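Local coordinates for protein putative alpha-L-fucosidase (Bacteroides thetaiotaomicron, PDB 4H41) that probably acts as an alpha-L-fucosidase, a glycoside hydrolase taking fucose from host glycans, on a TIM-barrel scaffold, at residues H62-G67 against Y112-Y117; T35-D40 against D69-I74. All coordinates share one frame; numbering follows the deposited sequence.

Contact 1 of 2, residues H62-G67 against Y112-Y117; sequences HMKRIG and YNMKFY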
loop_
_atom_site.group_PDB
_atom_site.type_symbol
_atom_site.label_atom_id
_atom_site.label_comp_id
_atom_site.label_asym_id
_atom_site.label_seq_id
_atom_site.Cartn_x
_atom_site.Cartn_y
_atom_site.Cartn_z
ATOM N N HIS B 62 9.264 -23.093 -0.346
ATOM C CA HIS B 62 7.936 -22.813 0.245
ATOM C C HIS B 62 6.848 -23.322 -0.707
ATOM O O HIS B 62 5.833 -23.856 -0.263
ATOM C CB HIS B 62 7.712 -21.293 0.559
ATOM C CG HIS B 62 8.611 -20.707 1.619
ATOM N ND1 HIS B 62 8.780 -21.328 2.850
ATOM C CD2 HIS B 62 9.270 -19.529 1.632
ATOM C CE1 HIS B 62 9.595 -20.545 3.545
ATOM N NE2 HIS B 62 9.931 -19.451 2.845
HETATM N N MSE B 63 7.085 -23.213 -2.028
HETATM C CA MSE B 63 6.144 -23.716 -3.033
HETATM C C MSE B 63 6.063 -25.216 -3.004
HETATM O O MSE B 63 4.975 -25.787 -3.000
HETATM C CB MSE B 63 6.572 -23.275 -4.443
HETATM C CG MSE B 63 6.465 -21.790 -4.706
HETATM SE SE MSE B 63 7.328 -21.474 -6.439
HETATM C CE MSE B 63 7.575 -19.560 -6.290
ATOM N N LYS B 64 7.225 -25.872 -2.941
ATOM C CA LYS B 64 7.274 -27.332 -2.947
ATOM C C LYS B 64 6.544 -27.929 -1.761
ATOM O O LYS B 64 5.847 -28.946 -1.906
ATOM C CB LYS B 64 8.730 -27.805 -2.948
ATOM C CG LYS B 64 8.932 -29.307 -3.164
ATOM C CD LYS B 64 8.635 -29.692 -4.580
ATOM C CE LYS B 64 8.897 -31.140 -4.891
ATOM N NZ LYS B 64 8.541 -31.374 -6.303
ATOM N N ARG B 65 6.660 -27.292 -0.595
ATOM C CA ARG B 65 5.978 -27.763 0.609
ATOM C C ARG B 65 4.475 -27.903 0.411
ATOM O O ARG B 65 3.880 -28.805 0.994
ATOM C CB ARG B 65 6.269 -26.819 1.750
ATOM C CG ARG B 65 5.693 -27.254 3.065
ATOM C CD ARG B 65 6.068 -26.291 4.140
ATOM N NE ARG B 65 5.547 -26.730 5.430
ATOM C CZ ARG B 65 5.654 -26.042 6.555
ATOM N NH1 ARG B 65 6.250 -24.853 6.563
ATOM N NH2 ARG B 65 5.168 -26.534 7.683
ATOM N N ILE B 66 3.833 -27.012 -0.353
ATOM C CA ILE B 66 2.390 -27.096 -0.549
ATOM C C ILE B 66 1.977 -27.822 -1.831
ATOM O O ILE B 66 0.786 -27.883 -2.121
ATOM C CB ILE B 66 1.690 -25.713 -0.444
ATOM C CG1 ILE B 66 2.147 -24.730 -1.536
ATOM C CG2 ILE B 66 1.880 -25.135 0.926
ATOM C CD1 ILE B 66 1.181 -23.545 -1.719
ATOM N N GLY B 67 2.914 -28.432 -2.541
ATOM C CA GLY B 67 2.591 -29.224 -3.718
ATOM C C GLY B 67 2.517 -28.480 -5.028
ATOM O O GLY B 67 1.948 -28.993 -5.983
ATOM N N TYR B 112 13.880 -28.502 -7.911
ATOM C CA TYR B 112 12.697 -28.864 -7.119
ATOM C C TYR B 112 11.687 -29.686 -7.901
ATOM O O TYR B 112 10.573 -29.871 -7.433
ATOM C CB TYR B 112 12.059 -27.590 -6.535
ATOM C CG TYR B 112 12.974 -26.937 -5.527
ATOM C CD1 TYR B 112 13.148 -27.482 -4.268
ATOM C CD2 TYR B 112 13.755 -25.838 -5.872
ATOM C CE1 TYR B 112 14.061 -26.953 -3.371
ATOM C CE2 TYR B 112 14.648 -25.277 -4.969
ATOM C CZ TYR B 112 14.820 -25.856 -3.725
ATOM O OH TYR B 112 15.723 -25.357 -2.826
ATOM N N ASN B 113 12.111 -30.256 -9.052
ATOM C CA ASN B 113 11.338 -31.138 -9.896
ATOM C C ASN B 113 9.971 -30.540 -10.248
ATOM O O ASN B 113 8.917 -31.148 -10.049
ATOM C CB ASN B 113 11.193 -32.520 -9.251
ATOM C CG ASN B 113 10.825 -33.602 -10.257
ATOM O OD1 ASN B 113 11.270 -33.601 -11.404
ATOM N ND2 ASN B 113 9.994 -34.541 -9.868
HETATM N N MSE B 114 10.005 -29.342 -10.787
HETATM C CA MSE B 114 8.833 -28.635 -11.271
HETATM C C MSE B 114 8.934 -28.428 -12.784
HETATM O O MSE B 114 10.030 -28.461 -13.340
HETATM C CB MSE B 114 8.690 -27.286 -10.554
HETATM C CG MSE B 114 8.325 -27.421 -9.049
HETATM SE SE MSE B 114 8.439 -25.718 -8.323
HETATM C CE MSE B 114 8.305 -26.140 -6.465
ATOM N N LYS B 115 7.796 -28.239 -13.448
ATOM C CA LYS B 115 7.726 -27.868 -14.861
ATOM C C LYS B 115 7.713 -26.355 -14.971
ATOM O O LYS B 115 6.967 -25.686 -14.254
ATOM C CB LYS B 115 6.482 -28.436 -15.543
ATOM C CG LYS B 115 6.643 -29.896 -15.903
ATOM C CD LYS B 115 5.532 -30.333 -16.851
ATOM C CE LYS B 115 5.549 -31.777 -17.291
ATOM N NZ LYS B 115 6.202 -32.741 -16.348
ATOM N N PHE B 116 8.579 -25.811 -15.818
ATOM C CA PHE B 116 8.659 -24.390 -16.071
ATOM C C PHE B 116 7.925 -24.081 -17.380
ATOM O O PHE B 116 8.193 -24.738 -18.391
ATOM C CB PHE B 116 10.131 -23.929 -16.147
ATOM C CG PHE B 116 10.318 -22.501 -16.596
ATOM C CD1 PHE B 116 10.528 -22.199 -17.934
ATOM C CD2 PHE B 116 10.327 -21.464 -15.682
ATOM C CE1 PHE B 116 10.787 -20.893 -18.337
ATOM C CE2 PHE B 116 10.524 -20.146 -16.101
ATOM C CZ PHE B 116 10.806 -19.880 -17.414
ATOM N N TYR B 117 7.036 -23.081 -17.354
ATOM C CA TYR B 117 6.343 -22.560 -18.533
ATOM C C TYR B 117 6.920 -21.174 -18.858
ATOM O O TYR B 117 6.984 -20.319 -17.989
ATOM C CB TYR B 117 4.837 -22.437 -18.330
ATOM C CG TYR B 117 4.073 -23.719 -18.487
ATOM C CD1 TYR B 117 4.296 -24.796 -17.633
ATOM C CD2 TYR B 117 3.047 -23.831 -19.421
ATOM C CE1 TYR B 117 3.549 -25.972 -17.742
ATOM C CE2 TYR B 117 2.296 -24.999 -19.535
ATOM C CZ TYR B 117 2.527 -26.049 -18.668
ATOM O OH TYR B 117 1.783 -27.189 -18.756
#

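Contact 2 of 2, residues T35-D40 against D69-I74; sequences TGTFLD and DTVIMI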
loop_
_atom_site.group_PDB
_atom_site.type_symbol
_atom_site.label_atom_id
_atom_site.label_comp_id
_atom_site.label_asym_id
_atom_site.label_seq_id
_atom_site.Cartn_x
_atom_site.Cartn_y
_atom_site.Cartn_z
ATOM N N THR B 35 -1.673 -25.947 -7.599
ATOM C CA THR B 35 -0.500 -26.738 -7.957
ATOM C C THR B 35 0.394 -26.023 -8.977
ATOM O O THR B 35 1.373 -26.590 -9.429
ATOM C CB THR B 35 -0.905 -28.126 -8.462
ATOM O OG1 THR B 35 -1.708 -27.954 -9.630
ATOM C CG2 THR B 35 -1.580 -28.972 -7.378
ATOM N N GLY B 36 0.094 -24.777 -9.275
ATOM C CA GLY B 36 0.932 -23.942 -10.115
ATOM C C GLY B 36 0.895 -22.502 -9.688
ATOM O O GLY B 36 -0.066 -22.039 -9.054
ATOM N N THR B 37 1.990 -21.756 -9.984
ATOM C CA THR B 37 2.002 -20.336 -9.731
ATOM C C THR B 37 2.717 -19.628 -10.826
ATOM O O THR B 37 3.677 -20.159 -11.407
ATOM C CB THR B 37 2.635 -19.970 -8.373
ATOM O OG1 THR B 37 2.521 -18.551 -8.164
ATOM C CG2 THR B 37 4.060 -20.401 -8.257
ATOM N N PHE B 38 2.253 -18.413 -11.099
ATOM C CA PHE B 38 3.015 -17.487 -11.898
ATOM C C PHE B 38 4.203 -17.043 -11.100
ATOM O O PHE B 38 4.212 -17.093 -9.858
ATOM C CB PHE B 38 2.215 -16.276 -12.333
ATOM C CG PHE B 38 1.204 -16.625 -13.395
ATOM C CD1 PHE B 38 1.573 -16.688 -14.735
ATOM C CD2 PHE B 38 -0.102 -16.941 -13.058
ATOM C CE1 PHE B 38 0.636 -16.983 -15.720
ATOM C CE2 PHE B 38 -1.046 -17.253 -14.053
ATOM C CZ PHE B 38 -0.665 -17.292 -15.374
ATOM N N LEU B 39 5.202 -16.606 -11.830
ATOM C CA LEU B 39 6.404 -15.936 -11.369
ATOM C C LEU B 39 6.247 -14.577 -11.996
ATOM O O LEU B 39 6.344 -14.484 -13.219
ATOM C CB LEU B 39 7.679 -16.668 -11.846
ATOM C CG LEU B 39 7.799 -18.145 -11.527
ATOM C CD1 LEU B 39 8.890 -18.767 -12.363
ATOM C CD2 LEU B 39 8.025 -18.362 -10.063
ATOM N N ASP B 40 6.016 -13.513 -11.209
ATOM C CA ASP B 40 5.645 -12.217 -11.748
ATOM C C ASP B 40 6.820 -11.417 -12.279
ATOM O O ASP B 40 7.197 -10.382 -11.726
ATOM C CB ASP B 40 4.877 -11.413 -10.702
ATOM C CG ASP B 40 4.245 -10.157 -11.278
ATOM O OD1 ASP B 40 3.849 -10.176 -12.469
ATOM O OD2 ASP B 40 4.129 -9.170 -10.534
ATOM N N ASP B 69 3.758 -27.784 -8.502
ATOM C CA ASP B 69 4.567 -28.585 -9.426
ATOM C C ASP B 69 4.853 -27.848 -10.732
ATOM O O ASP B 69 5.510 -28.425 -11.618
ATOM C CB ASP B 69 3.863 -29.928 -9.705
ATOM C CG ASP B 69 2.481 -29.889 -10.362
ATOM O OD1 ASP B 69 2.233 -28.984 -11.189
ATOM O OD2 ASP B 69 1.677 -30.791 -10.091
ATOM N N THR B 70 4.294 -26.653 -10.907
ATOM C CA THR B 70 4.387 -25.874 -12.143
ATOM C C THR B 70 4.639 -24.421 -11.827
ATOM O O THR B 70 3.959 -23.864 -10.984
ATOM C CB THR B 70 3.078 -26.023 -12.933
ATOM O OG1 THR B 70 2.878 -27.392 -13.281
ATOM C CG2 THR B 70 3.069 -25.211 -14.213
ATOM N N VAL B 71 5.617 -23.807 -12.492
ATOM C CA VAL B 71 5.899 -22.371 -12.338
ATOM C C VAL B 71 5.875 -21.734 -13.715
ATOM O O VAL B 71 6.388 -22.315 -14.696
ATOM C CB VAL B 71 7.196 -22.094 -11.573
ATOM C CG1 VAL B 71 7.078 -22.553 -10.133
ATOM C CG2 VAL B 71 8.404 -22.753 -12.254
ATOM N N ILE B 72 5.221 -20.581 -13.814
ATOM C CA ILE B 72 4.998 -19.923 -15.088
ATOM C C ILE B 72 5.555 -18.521 -15.059
ATOM O O ILE B 72 4.966 -17.649 -14.378
ATOM C CB ILE B 72 3.495 -19.871 -15.431
ATOM C CG1 ILE B 72 2.822 -21.277 -15.377
ATOM C CG2 ILE B 72 3.318 -19.182 -16.790
ATOM C CD1 ILE B 72 1.793 -21.416 -14.288
HETATM N N MSE B 73 6.616 -18.258 -15.839
HETATM C CA MSE B 73 7.184 -16.900 -15.893
HETATM C C MSE B 73 6.260 -16.099 -16.750
HETATM O O MSE B 73 6.070 -16.439 -17.903
HETATM C CB MSE B 73 8.605 -16.927 -16.442
HETATM C CG MSE B 73 9.339 -15.621 -16.145
HETATM SE SE MSE B 73 11.072 -15.620 -17.022
HETATM C CE MSE B 73 10.431 -15.681 -18.751
ATOM N N ILE B 74 5.587 -15.130 -16.179
ATOM C CA ILE B 74 4.408 -14.534 -16.827
ATOM C C ILE B 74 4.671 -13.840 -18.168
ATOM O O ILE B 74 3.864 -14.014 -19.074
ATOM C CB ILE B 74 3.627 -13.631 -15.823
ATOM C CG1 ILE B 74 2.191 -13.392 -16.302
ATOM C CG2 ILE B 74 4.356 -12.343 -15.537
ATOM C CD1 ILE B 74 1.240 -12.832 -15.217
#

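Contact 1 of 2, residues H62-G67 against Y112-Y117
Tyr112 O accepts the ammonium group of Lys64, NZ lying 2.8 Å from it, tilted 23° from the carbonyl plane, and this is the one hydrogen bond between 62-67 and 112-117. The lysine leaves its helix with CG anti to the backbone N (chi1 -171°), bends at chi2 (72°) and then runs extended, so that CD and CE also pass close to the same oxygen. Tyr112 and Asn113 lie where helix 101-111 ends in a Schellman motif with Asn113 as C-prime residue; Tyr112 O, just beyond the last helical turn, is thus a likely acceptor for a positive charge. Alongside the lysine, Met114, a selenomethionine, slides past it in the opposite direction. Its CE reaches the helix backbone at Lys64 N (3.7 Å) and rests 3.9 Å from Met63 CB and also 3.9 Å from Lys64 CB. Met63, likewise a selenomethionine, turns its end away from Met114; its side chain packs on Val71 of the barrel wall. Helix 53-65 is itself closed by a Schellman motif at Gly67. Two adjacent helix ends, bridged by a lysine-to-carbonyl bond with a methionine methyl packed beside it, belong to the outer helical layer of a TIM barrel.

Contact 2 of 2, residues T35-D40 against D69-I74
Strands 34-39 and 70-73 pair in parallel as the first two staves of the eight-stranded barrel, a buried contact with a backbone ladder at its centre and side chains packed on both faces. Across Thr35-Leu39 and Asp69-Ile74 the bonds follow the parallel ladder: Thr37 N gives to Thr70 O, Ile72 N to Thr37 O (2.9 Å), Leu39 N to Ile72 O (2.8 Å) and Ile74 N to Leu39 O. The two short strands are twisted 24° against each other, as in a barrel. At the start of the ladder Thr35 O takes a nearly straight bond from Asp69 N (2.8 Å, N-H...O 171°) and a weak one from Thr70 N. Asp69 CG sits between the backbone N and carbonyl carbon (chi1 61°), close to Thr35 O, and OD1 lies 3.1 Å from that oxygen, two acceptors that cannot bond. OD1 accepts Thr70 OG1 (2.7 Å) and forms a salt bridge with Lys307, which also bonds Thr35 OG1. An alanine at Asp69 would probably leave Lys307 without its charge mate here and let the Thr70 hydroxyl turn away.

Phe38, Ile72 and Ile74 form one patch. Phe38 CE1 meets Ile72 CG2 at 3.6 Å, while the Ile74 side chain crosses that of Phe38 at about a right angle, CD1 over one ring face; Tyr161 adds an edge-to-face ring contact. On the other face of the sheet Leu39 CD1 packs on Val71 CB (3.8 Å), and Met63 and Trp56 of helix 53-65 touch Leu39. Thr37 OG1, anti to its backbone N, bonds Phe38 O in the carbonyl plane on a lone pair (2.8 Å); Phe313 N and Thr310 O are further partners. Hydrocarbon thus flanks the ladder on both faces from Val71 and Phe38 onward, whereas the Asp69-Lys307 pair at its start would probably offset the cost of the facing acceptors, Asp69 OD1 and Thr35 O.

Overall arrangement
The centres of contact 1 and contact 2 lie 9 Å apart in the same TIM barrel. Along the chain their segments alternate: 35-40, 62-67, 69-74, then 112-117. Strand 34-39, helix 53-65 and strand 70-73 form a beta-alpha-beta unit whose two strands pair in contact 2; contact 1 ties the end of its helix to the entry of the third strand, 115-119. That strand is the next neighbour of 70-73, and Val71 O and N probably bond Tyr117 N and Lys115 O, at 2.8 Å and 2.9 Å. Contact 2 thus joins the first two strands of the barrel wall and the Val71 bonds add the third, with contact 1 in the helical surround outside them.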